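Local structure of phage terminase large subunit (7KS4) at residues F16-Y21 and E94-T99; F58-R63 and L108-H113; K88-A93 and V101-R106. The protein probably acts as the ATP-driven motor that moves viral DNA into empty capsids and as the nuclease that cuts the genome, this chain being its N-terminal ATPase domain. All blocks are in the same frame, centred on the assembly; numbering follows the deposited sequence.

In the fold
The three contacts show how one end of an ATPase domain is assembled from neighbouring layers. Contacts 2 and 3, with centres about 8 Å apart, pack two helices against the adjacent strands 109-115 and 99-104, and Leu-110 CD1 reaches Val-101 CG1 at 3.5 Å between them. Contacts 1 and 3 lie at the surface and contact 2 is buried; the centre of contact 1 is about 12 Å from each of the others, and Phe-96 CD2 joins it to contact 2 at 3.7 Å from Phe-61 CD1. Tyr-21, in the same segment as Leu-18 but not touching 94-99, belongs to the ADP pocket; the side chain of Leu-110 is about 9 Å from that of Arg-84, an ADP-binding residue.

Contact 1. Residues F16-Y21 and E94-T99; sequences FELLGY and EVFPAT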
loop_
_atom_site.group_PDB
_atom_site.type_symbol
_atom_site.label_atom_id
_atom_site.label_comp_id
_atom_site.label_asym_id
_atom_site.label_seq_id
_atom_site.Cartn_x
_atom_site.Cartn_y
_atom_site.Cartn_z
ATOM N N PHE A 16 5.723 15.515 -1.083
ATOM C CA PHE A 16 4.284 15.596 -0.831
ATOM C C PHE A 16 3.692 16.856 -1.446
ATOM O O PHE A 16 2.630 16.816 -2.084
ATOM C CB PHE A 16 4.000 15.588 0.673
ATOM C CG PHE A 16 4.386 14.318 1.375
ATOM C CD1 PHE A 16 4.432 13.105 0.704
ATOM C CD2 PHE A 16 4.688 14.340 2.730
ATOM C CE1 PHE A 16 4.780 11.938 1.375
ATOM C CE2 PHE A 16 5.034 13.180 3.398
ATOM C CZ PHE A 16 5.079 11.979 2.718
ATOM N N GLU A 17 4.359 17.990 -1.242
ATOM C CA GLU A 17 3.873 19.254 -1.776
ATOM C C GLU A 17 3.766 19.211 -3.297
ATOM O O GLU A 17 2.811 19.747 -3.874
ATOM C CB GLU A 17 4.803 20.376 -1.325
ATOM C CG GLU A 17 4.318 21.767 -1.631
ATOM C CD GLU A 17 3.312 22.285 -0.612
ATOM O OE1 GLU A 17 2.653 21.460 0.062
ATOM O OE2 GLU A 17 3.191 23.523 -0.484
ATOM N N LEU A 18 4.738 18.588 -3.969
ATOM C CA LEU A 18 4.612 18.378 -5.410
ATOM C C LEU A 18 3.363 17.570 -5.738
ATOM O O LEU A 18 2.669 17.851 -6.718
ATOM C CB LEU A 18 5.856 17.673 -5.961
ATOM C CG LEU A 18 7.145 18.489 -6.089
ATOM C CD1 LEU A 18 8.312 17.594 -6.529
ATOM C CD2 LEU A 18 6.957 19.633 -7.072
ATOM N N LEU A 19 3.046 16.570 -4.926
ATOM C CA LEU A 19 1.893 15.734 -5.228
ATOM C C LEU A 19 0.558 16.396 -4.916
ATOM O O LEU A 19 -0.482 15.841 -5.285
ATOM C CB LEU A 19 1.982 14.418 -4.457
ATOM C CG LEU A 19 2.832 13.330 -5.102
ATOM C CD1 LEU A 19 2.949 12.153 -4.155
ATOM C CD2 LEU A 19 2.229 12.904 -6.426
ATOM N N GLY A 20 0.548 17.553 -4.262
ATOM C CA GLY A 20 -0.706 18.071 -3.750
ATOM C C GLY A 20 -1.255 17.219 -2.633
ATOM O O GLY A 20 -2.472 17.151 -2.448
ATOM N N TYR A 21 -0.376 16.582 -1.869
ATOM C CA TYR A 21 -0.738 15.581 -0.877
ATOM C C TYR A 21 -0.417 16.108 0.513
ATOM O O TYR A 21 0.704 16.563 0.763
ATOM C CB TYR A 21 0.023 14.285 -1.161
ATOM C CG TYR A 21 -0.138 13.159 -0.157
ATOM C CD1 TYR A 21 -1.384 12.600 0.111
ATOM C CD2 TYR A 21 0.971 12.614 0.474
ATOM C CE1 TYR A 21 -1.522 11.553 1.008
ATOM C CE2 TYR A 21 0.844 11.554 1.369
ATOM C CZ TYR A 21 -0.405 11.033 1.632
ATOM O OH TYR A 21 -0.544 9.980 2.513
ATOM N N GLU A 94 5.163 16.110 -15.451
ATOM C CA GLU A 94 5.340 17.443 -16.013
ATOM C C GLU A 94 6.586 18.122 -15.461
ATOM O O GLU A 94 7.292 18.817 -16.200
ATOM C CB GLU A 94 4.111 18.306 -15.730
ATOM C CG GLU A 94 4.278 19.768 -16.127
ATOM C CD GLU A 94 4.449 19.955 -17.617
ATOM O OE1 GLU A 94 3.982 19.077 -18.372
ATOM O OE2 GLU A 94 5.041 20.979 -18.036
ATOM N N VAL A 95 6.855 17.964 -14.161
ATOM C CA VAL A 95 7.958 18.672 -13.508
ATOM C C VAL A 95 9.250 17.853 -13.472
ATOM O O VAL A 95 10.220 18.275 -12.835
ATOM C CB VAL A 95 7.564 19.136 -12.096
ATOM C CG1 VAL A 95 6.348 20.056 -12.162
ATOM C CG2 VAL A 95 7.305 17.964 -11.170
ATOM N N PHE A 96 9.301 16.716 -14.166
ATOM C CA PHE A 96 10.542 15.972 -14.381
ATOM C C PHE A 96 10.740 15.858 -15.887
ATOM O O PHE A 96 10.327 14.862 -16.503
ATOM C CB PHE A 96 10.482 14.611 -13.690
ATOM C CG PHE A 96 10.334 14.722 -12.200
ATOM C CD1 PHE A 96 11.406 15.134 -11.425
ATOM C CD2 PHE A 96 9.123 14.449 -11.575
ATOM C CE1 PHE A 96 11.283 15.270 -10.055
ATOM C CE2 PHE A 96 8.992 14.575 -10.195
ATOM C CZ PHE A 96 10.076 14.986 -9.437
ATOM N N PRO A 97 11.339 16.871 -16.524
ATOM C CA PRO A 97 11.388 16.888 -18.000
ATOM C C PRO A 97 12.065 15.679 -18.626
ATOM O O PRO A 97 11.817 15.399 -19.809
ATOM C CB PRO A 97 12.160 18.179 -18.307
ATOM C CG PRO A 97 11.858 19.077 -17.148
ATOM C CD PRO A 97 11.779 18.156 -15.945
ATOM N N ALA A 98 12.909 14.960 -17.883
ATOM C CA ALA A 98 13.595 13.781 -18.389
ATOM C C ALA A 98 12.778 12.501 -18.222
ATOM O O ALA A 98 13.351 11.408 -18.272
ATOM C CB ALA A 98 14.951 13.617 -17.692
ATOM N N THR A 99 11.464 12.605 -18.017
ATOM C CA THR A 99 10.612 11.427 -17.934
ATOM C C THR A 99 9.501 11.492 -18.972
ATOM O O THR A 99 9.113 12.563 -19.445
ATOM C CB THR A 99 9.980 11.261 -16.540
ATOM O OG1 THR A 99 9.032 12.311 -16.301
ATOM C CG2 THR A 99 11.043 11.267 -15.458
#
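Leu-18, in the last turn of helix 13-19, and Val-95, in the connection between helix 75-92 and strand 99-104, mark the nearest approach of the two backbones, with 8.8 Å between their CA atoms. Only side chains bridge that gap, and the shared surface is small, 89 Å² in all. Leu-18 supplies one whole side of it. Its CG stands anti to the carbonyl carbon (chi1 -74°) and the chain runs on extended (chi2 175°) toward the 94-99 segment, where each methyl meets a different partner. CD2 meets Val-95 CG2 at 4.4 Å, a loose touch of methyl on methyl. CD1 comes obliquely to the far end of the Phe-96 ring, 4.3 Å from CZ; the CB of Phe-96 does not aim at the helix, and it is the length of the side chain that brings the ring there. Both approaches are apolar and lie at the surface, where all three residues also touch a crystal neighbour. The helix is closed by a Schellman motif: Gly-20 has a positive phi of 68°, Tyr-21 N returns to Phe-16 O at 3.0 Å and Gly-20 N to Glu-17 O. This turn sends the chain into the nucleotide site, where Tyr-21 touches ADP and its OH is hydrogen-bonded to His-31. Leu-19 O accepts a hydrogen bond from Arg-91 NH1 of helix 75-92. Across the contact, Phe-96 to Thr-99 form a type I beta turn. Phe-96 O is gripped twice by Thr-99, through N and through OG1, the latter at 2.9 Å and in the carbonyl plane, two bonds on one oxygen that tie the ends of the turn together.

Contact 2. Residues F58-R63 and L108-H113; sequences FELFAR and LRLLVH
Val-112 is the bump of this contact, and the hollow it enters lies between Leu-60 and Phe-61 on helix 48-62. With CG1 anti to the backbone N (chi1 -178°), its two methyls part toward different neighbours. CG2 settles against the base of Leu-60, 4.1 Å from CB, while CG1 comes obliquely to the Phe-61 ring, 4.0 Å from CE1, the two side chains crossing at about a right angle. Phe-61 does not start out toward the strand; its ring swings in to wall one side of the hollow. Leu-60 is hollow and bump at once: its CB receives Val-112, and at its far end Leu-60 CD1 meets Leu-110 CD2 at 4.2 Å. Leu-110 and Val-112, two apart on the strand, both project toward the helix, and Leu-111 between them points away. The helix segment and the strand segment run in roughly the same direction, 28° apart with 9.2 Å between axes, and Leu-110 and Val-112 meet the same side of the helix. Helix 75-92 shares the same strand face, Val-85 lying on Leu-110 and Val-89 on Val-112. The carbonyl of Leu-60 is satisfied beside this apolar packing: its O is hydrogen-bonded to Ser-130 OG and His-114 NE2. At its start the strand is offset by a G1 beta bulge, Leu-108 and Arg-109 together facing Gln-104. The whole is helix-on-sheet packing of an ASCE-type P-loop ATPase: helix 48-62, which begins at the phosphate-binding loop, lays its far end on the antiparallel margin of the central sheet.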
loop_
_atom_site.group_PDB
_atom_site.type_symbol
_atom_site.label_atom_id
_atom_site.label_comp_id
_atom_site.label_asym_id
_atom_site.label_seq_id
_atom_site.Cartn_x
_atom_site.Cartn_y
_atom_site.Cartn_z
ATOM N N PHE A 58 6.416 7.822 -5.584
ATOM C CA PHE A 58 7.771 8.178 -5.184
ATOM C C PHE A 58 8.790 7.187 -5.740
ATOM O O PHE A 58 9.807 7.583 -6.325
ATOM C CB PHE A 58 7.854 8.252 -3.663
ATOM C CG PHE A 58 9.209 8.641 -3.161
ATOM C CD1 PHE A 58 9.660 9.943 -3.297
ATOM C CD2 PHE A 58 10.035 7.704 -2.567
ATOM C CE1 PHE A 58 10.912 10.305 -2.846
ATOM C CE2 PHE A 58 11.285 8.061 -2.113
ATOM C CZ PHE A 58 11.720 9.367 -2.250
ATOM N N GLU A 59 8.533 5.889 -5.576
ATOM C CA GLU A 59 9.474 4.888 -6.067
ATOM C C GLU A 59 9.724 5.042 -7.562
ATOM O O GLU A 59 10.874 4.967 -8.014
ATOM C CB GLU A 59 8.958 3.481 -5.766
ATOM C CG GLU A 59 8.998 3.105 -4.301
ATOM C CD GLU A 59 10.403 2.843 -3.788
ATOM O OE1 GLU A 59 11.258 2.390 -4.570
ATOM O OE2 GLU A 59 10.644 3.096 -2.592
ATOM N N LEU A 60 8.664 5.260 -8.347
ATOM C CA LEU A 60 8.818 5.259 -9.800
ATOM C C LEU A 60 9.706 6.403 -10.272
ATOM O O LEU A 60 10.440 6.244 -11.253
ATOM C CB LEU A 60 7.446 5.327 -10.478
ATOM C CG LEU A 60 6.531 4.127 -10.188
ATOM C CD1 LEU A 60 5.139 4.365 -10.760
ATOM C CD2 LEU A 60 7.120 2.825 -10.732
ATOM N N PHE A 61 9.668 7.548 -9.586
ATOM C CA PHE A 61 10.471 8.710 -9.965
ATOM C C PHE A 61 11.798 8.781 -9.228
ATOM O O PHE A 61 12.805 9.197 -9.816
ATOM C CB PHE A 61 9.692 9.999 -9.699
ATOM C CG PHE A 61 8.616 10.259 -10.694
ATOM C CD1 PHE A 61 8.923 10.799 -11.930
ATOM C CD2 PHE A 61 7.297 9.959 -10.408
ATOM C CE1 PHE A 61 7.933 11.042 -12.866
ATOM C CE2 PHE A 61 6.301 10.200 -11.342
ATOM C CZ PHE A 61 6.627 10.738 -12.574
ATOM N N ALA A 62 11.811 8.431 -7.939
ATOM C CA ALA A 62 13.019 8.565 -7.134
ATOM C C ALA A 62 13.965 7.392 -7.303
ATOM O O ALA A 62 15.147 7.510 -6.958
ATOM C CB ALA A 62 12.662 8.706 -5.649
ATOM N N ARG A 63 13.475 6.272 -7.828
ATOM C CA ARG A 63 14.267 5.062 -8.028
ATOM C C ARG A 63 14.077 4.617 -9.471
ATOM O O ARG A 63 13.317 3.682 -9.748
ATOM C CB ARG A 63 13.851 3.974 -7.040
ATOM C CG ARG A 63 14.381 4.195 -5.641
ATOM C CD ARG A 63 15.852 3.832 -5.587
ATOM N NE ARG A 63 16.408 3.913 -4.241
ATOM C CZ ARG A 63 17.621 3.475 -3.910
ATOM N NH1 ARG A 63 18.404 2.921 -4.829
ATOM N NH2 ARG A 63 18.050 3.586 -2.660
ATOM N N LEU A 108 -3.308 -2.917 -16.940
ATOM C CA LEU A 108 -2.880 -2.327 -15.672
ATOM C C LEU A 108 -1.357 -2.278 -15.590
ATOM O O LEU A 108 -0.731 -2.801 -14.667
ATOM C CB LEU A 108 -3.458 -3.089 -14.479
ATOM C CG LEU A 108 -4.981 -3.148 -14.324
ATOM C CD1 LEU A 108 -5.329 -3.869 -13.036
ATOM C CD2 LEU A 108 -5.613 -1.757 -14.348
ATOM N N ARG A 109 -0.762 -1.633 -16.592
ATOM C CA ARG A 109 0.686 -1.517 -16.696
ATOM C C ARG A 109 1.049 -0.052 -16.897
ATOM O O ARG A 109 0.593 0.581 -17.856
ATOM C CB ARG A 109 1.229 -2.369 -17.844
ATOM C CG ARG A 109 2.716 -2.661 -17.737
ATOM C CD ARG A 109 3.246 -3.315 -18.998
ATOM N NE ARG A 109 4.664 -3.637 -18.890
ATOM C CZ ARG A 109 5.473 -3.834 -19.928
ATOM N NH1 ARG A 109 5.012 -3.736 -21.169
ATOM N NH2 ARG A 109 6.751 -4.122 -19.723
ATOM N N LEU A 110 1.863 0.477 -15.992
ATOM C CA LEU A 110 2.302 1.862 -16.030
ATOM C C LEU A 110 3.821 1.886 -16.108
ATOM O O LEU A 110 4.498 1.236 -15.305
ATOM C CB LEU A 110 1.801 2.614 -14.794
ATOM C CG LEU A 110 2.199 4.083 -14.649
ATOM C CD1 LEU A 110 1.595 4.942 -15.744
ATOM C CD2 LEU A 110 1.795 4.587 -13.265
ATOM N N LEU A 111 4.351 2.633 -17.071
ATOM C CA LEU A 111 5.786 2.744 -17.299
ATOM C C LEU A 111 6.215 4.199 -17.180
ATOM O O LEU A 111 5.575 5.089 -17.750
ATOM C CB LEU A 111 6.164 2.209 -18.686
ATOM C CG LEU A 111 5.794 0.752 -18.965
ATOM C CD1 LEU A 111 6.161 0.391 -20.390
ATOM C CD2 LEU A 111 6.481 -0.175 -17.988
ATOM N N VAL A 112 7.299 4.441 -16.455
ATOM C CA VAL A 112 7.913 5.762 -16.390
ATOM C C VAL A 112 9.301 5.632 -17.006
ATOM O O VAL A 112 10.227 5.104 -16.380
ATOM C CB VAL A 112 7.983 6.308 -14.959
ATOM C CG1 VAL A 112 8.578 7.699 -14.966
ATOM C CG2 VAL A 112 6.598 6.318 -14.322
ATOM N N HIS A 113 9.454 6.113 -18.236
ATOM C CA HIS A 113 10.738 6.057 -18.918
ATOM C C HIS A 113 11.603 7.232 -18.479
ATOM O O HIS A 113 11.145 8.378 -18.480
ATOM C CB HIS A 113 10.538 6.085 -20.434
ATOM C CG HIS A 113 9.683 4.971 -20.954
ATOM N ND1 HIS A 113 10.070 3.650 -20.904
ATOM C CD2 HIS A 113 8.464 4.984 -21.546
ATOM C CE1 HIS A 113 9.124 2.895 -21.434
ATOM N NE2 HIS A 113 8.140 3.681 -21.834
#

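Contact 3. Residues K88-A93 and V101-R106; sequences KVERLA and VQLQRR. With SO4 (sulfate ion), chain C.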
loop_
_atom_site.group_PDB
_atom_site.type_symbol
_atom_site.label_atom_id
_atom_site.label_comp_id
_atom_site.label_asym_id
_atom_site.label_seq_id
_atom_site.Cartn_x
_atom_site.Cartn_y
_atom_site.Cartn_z
ATOM N N LYS A 88 -1.468 10.547 -10.563
ATOM C CA LYS A 88 -0.370 11.262 -9.922
ATOM C C LYS A 88 0.892 11.212 -10.771
ATOM O O LYS A 88 1.602 12.216 -10.892
ATOM C CB LYS A 88 -0.101 10.674 -8.536
ATOM C CG LYS A 88 -1.263 10.835 -7.575
ATOM C CD LYS A 88 -0.978 10.182 -6.226
ATOM C CE LYS A 88 -1.922 10.705 -5.157
ATOM N NZ LYS A 88 -3.336 10.645 -5.587
ATOM N N VAL A 89 1.194 10.050 -11.350
ATOM C CA VAL A 89 2.403 9.900 -12.154
ATOM C C VAL A 89 2.305 10.733 -13.426
ATOM O O VAL A 89 3.266 11.396 -13.829
ATOM C CB VAL A 89 2.641 8.409 -12.466
ATOM C CG1 VAL A 89 3.600 8.229 -13.643
ATOM C CG2 VAL A 89 3.179 7.682 -11.239
ATOM N N GLU A 90 1.151 10.704 -14.091
ATOM C CA GLU A 90 1.016 11.470 -15.325
ATOM C C GLU A 90 1.083 12.968 -15.065
ATOM O O GLU A 90 1.605 13.717 -15.901
ATOM C CB GLU A 90 -0.282 11.079 -16.039
ATOM C CG GLU A 90 -0.141 9.751 -16.777
ATOM C CD GLU A 90 -1.410 9.289 -17.451
ATOM O OE1 GLU A 90 -2.466 9.935 -17.282
ATOM O OE2 GLU A 90 -1.346 8.264 -18.160
ATOM N N ARG A 91 0.585 13.421 -13.912
ATOM C CA ARG A 91 0.688 14.832 -13.561
ATOM C C ARG A 91 2.108 15.196 -13.144
ATOM O O ARG A 91 2.675 16.191 -13.619
ATOM C CB ARG A 91 -0.300 15.155 -12.440
ATOM C CG ARG A 91 -0.094 16.522 -11.811
ATOM C CD ARG A 91 -1.307 16.939 -10.996
ATOM N NE ARG A 91 -1.655 15.941 -9.982
ATOM C CZ ARG A 91 -1.109 15.875 -8.771
ATOM N NH1 ARG A 91 -1.496 14.932 -7.924
ATOM N NH2 ARG A 91 -0.180 16.748 -8.402
ATOM N N LEU A 92 2.697 14.404 -12.244
ATOM C CA LEU A 92 4.013 14.735 -11.709
ATOM C C LEU A 92 5.082 14.740 -12.791
ATOM O O LEU A 92 6.067 15.485 -12.687
ATOM C CB LEU A 92 4.395 13.743 -10.611
ATOM C CG LEU A 92 5.266 14.328 -9.508
ATOM C CD1 LEU A 92 4.443 15.296 -8.661
ATOM C CD2 LEU A 92 5.860 13.208 -8.656
ATOM N N ALA A 93 4.928 13.907 -13.819
ATOM C CA ALA A 93 5.926 13.852 -14.876
ATOM C C ALA A 93 6.152 15.210 -15.518
ATOM O O ALA A 93 7.236 15.446 -16.069
ATOM C CB ALA A 93 5.515 12.829 -15.942
ATOM N N VAL A 101 5.752 9.151 -19.602
ATOM C CA VAL A 101 4.877 8.128 -19.041
ATOM C C VAL A 101 4.205 7.368 -20.172
ATOM O O VAL A 101 3.732 7.964 -21.144
ATOM C CB VAL A 101 3.826 8.756 -18.106
ATOM C CG1 VAL A 101 2.907 7.682 -17.527
ATOM C CG2 VAL A 101 4.509 9.559 -17.001
ATOM N N GLN A 102 4.148 6.046 -20.036
ATOM C CA GLN A 102 3.459 5.179 -20.982
ATOM C C GLN A 102 2.488 4.307 -20.200
ATOM O O GLN A 102 2.865 3.703 -19.190
ATOM C CB GLN A 102 4.454 4.319 -21.771
ATOM C CG GLN A 102 3.845 3.558 -22.931
ATOM C CD GLN A 102 4.819 2.573 -23.543
ATOM O OE1 GLN A 102 6.014 2.583 -23.233
ATOM N NE2 GLN A 102 4.315 1.710 -24.416
ATOM N N LEU A 103 1.244 4.248 -20.662
ATOM C CA LEU A 103 0.163 3.606 -19.930
ATOM C C LEU A 103 -0.509 2.558 -20.802
ATOM O O LEU A 103 -0.744 2.780 -21.993
ATOM C CB LEU A 103 -0.876 4.634 -19.472
ATOM C CG LEU A 103 -2.143 4.099 -18.802
ATOM C CD1 LEU A 103 -1.809 3.228 -17.587
ATOM C CD2 LEU A 103 -3.015 5.267 -18.397
ATOM N N GLN A 104 -0.820 1.417 -20.195
ATOM C CA GLN A 104 -1.626 0.369 -20.816
ATOM C C GLN A 104 -2.750 0.084 -19.827
ATOM O O GLN A 104 -2.617 -0.791 -18.967
ATOM C CB GLN A 104 -0.786 -0.860 -21.119
ATOM C CG GLN A 104 0.391 -0.570 -22.032
ATOM C CD GLN A 104 1.364 -1.723 -22.111
ATOM O OE1 GLN A 104 1.161 -2.762 -21.487
ATOM N NE2 GLN A 104 2.433 -1.546 -22.881
ATOM N N ARG A 105 -3.839 0.851 -19.931
ATOM C CA ARG A 105 -4.901 0.763 -18.932
ATOM C C ARG A 105 -5.494 -0.636 -18.884
ATOM O O ARG A 105 -5.778 -1.161 -17.801
ATOM C CB ARG A 105 -5.995 1.796 -19.218
ATOM C CG ARG A 105 -5.705 3.174 -18.646
ATOM C CD ARG A 105 -6.913 4.109 -18.722
ATOM N NE ARG A 105 -6.514 5.517 -18.719
ATOM C CZ ARG A 105 -6.260 6.240 -17.628
ATOM N NH1 ARG A 105 -6.361 5.702 -16.417
ATOM N NH2 ARG A 105 -5.899 7.512 -17.749
ATOM N N ARG A 106 -5.681 -1.261 -20.049
ATOM C CA ARG A 106 -6.296 -2.583 -20.079
ATOM C C ARG A 106 -5.452 -3.599 -19.318
ATOM O O ARG A 106 -5.987 -4.426 -18.570
ATOM C CB ARG A 106 -6.510 -3.025 -21.529
ATOM C CG ARG A 106 -7.324 -2.031 -22.359
ATOM C CD ARG A 106 -7.831 -2.640 -23.662
ATOM N NE ARG A 106 -6.829 -2.618 -24.726
ATOM C CZ ARG A 106 -6.649 -1.611 -25.580
ATOM N NH1 ARG A 106 -7.398 -0.518 -25.506
ATOM N NH2 ARG A 106 -5.710 -1.696 -26.513
HETATM S S SO4 C . -3.491 -2.110 -23.508
HETATM O O1 SO4 C . -4.522 -2.985 -24.058
HETATM O O2 SO4 C . -3.146 -1.086 -24.490
HETATM O O3 SO4 C . -3.997 -1.465 -22.297
HETATM O O4 SO4 C . -2.306 -2.909 -23.206
#
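Val-101 gives up the most surface here; Val-89 and Glu-90 of helix 75-92 and Ala-93 just after its range pack against it. CG2 nestles between Ala-93 CB, at 3.6 Å, and Val-89 CG1, at 3.7 Å, while CG1, anti to the backbone N (chi1 180°), lies against the aliphatic part of Glu-90, 3.8 Å from its CG. The helix and strand segments run nearly antiparallel, at 155°, joined by a short loop, and the nearest CA atoms are those of Glu-90 and Val-101. Glu-90, second in buried surface, crosses Val-101 at about a right angle and stretches onward along the strand. Its OE2 arrives 3.4 Å from Leu-103 CD2. That same methyl lies over the centre of one face of the Arg-105 guanidinium, so one leucine methyl touches both the acid and the base, beside the gap between them. At the strand's end a sulfate ion, probably from the crystallisation liquor, accepts a weak hydrogen bond at O3 from Arg-106 N (2.8 Å) and is also hydrogen-bonded to Arg-107 NE. Glu-90 OE1 stays 4.2 Å from Arg-105 NH2, well out of the guanidinium plane; the two charges probably attract without a directed bond, and apolar packing round Val-101 carries the contact.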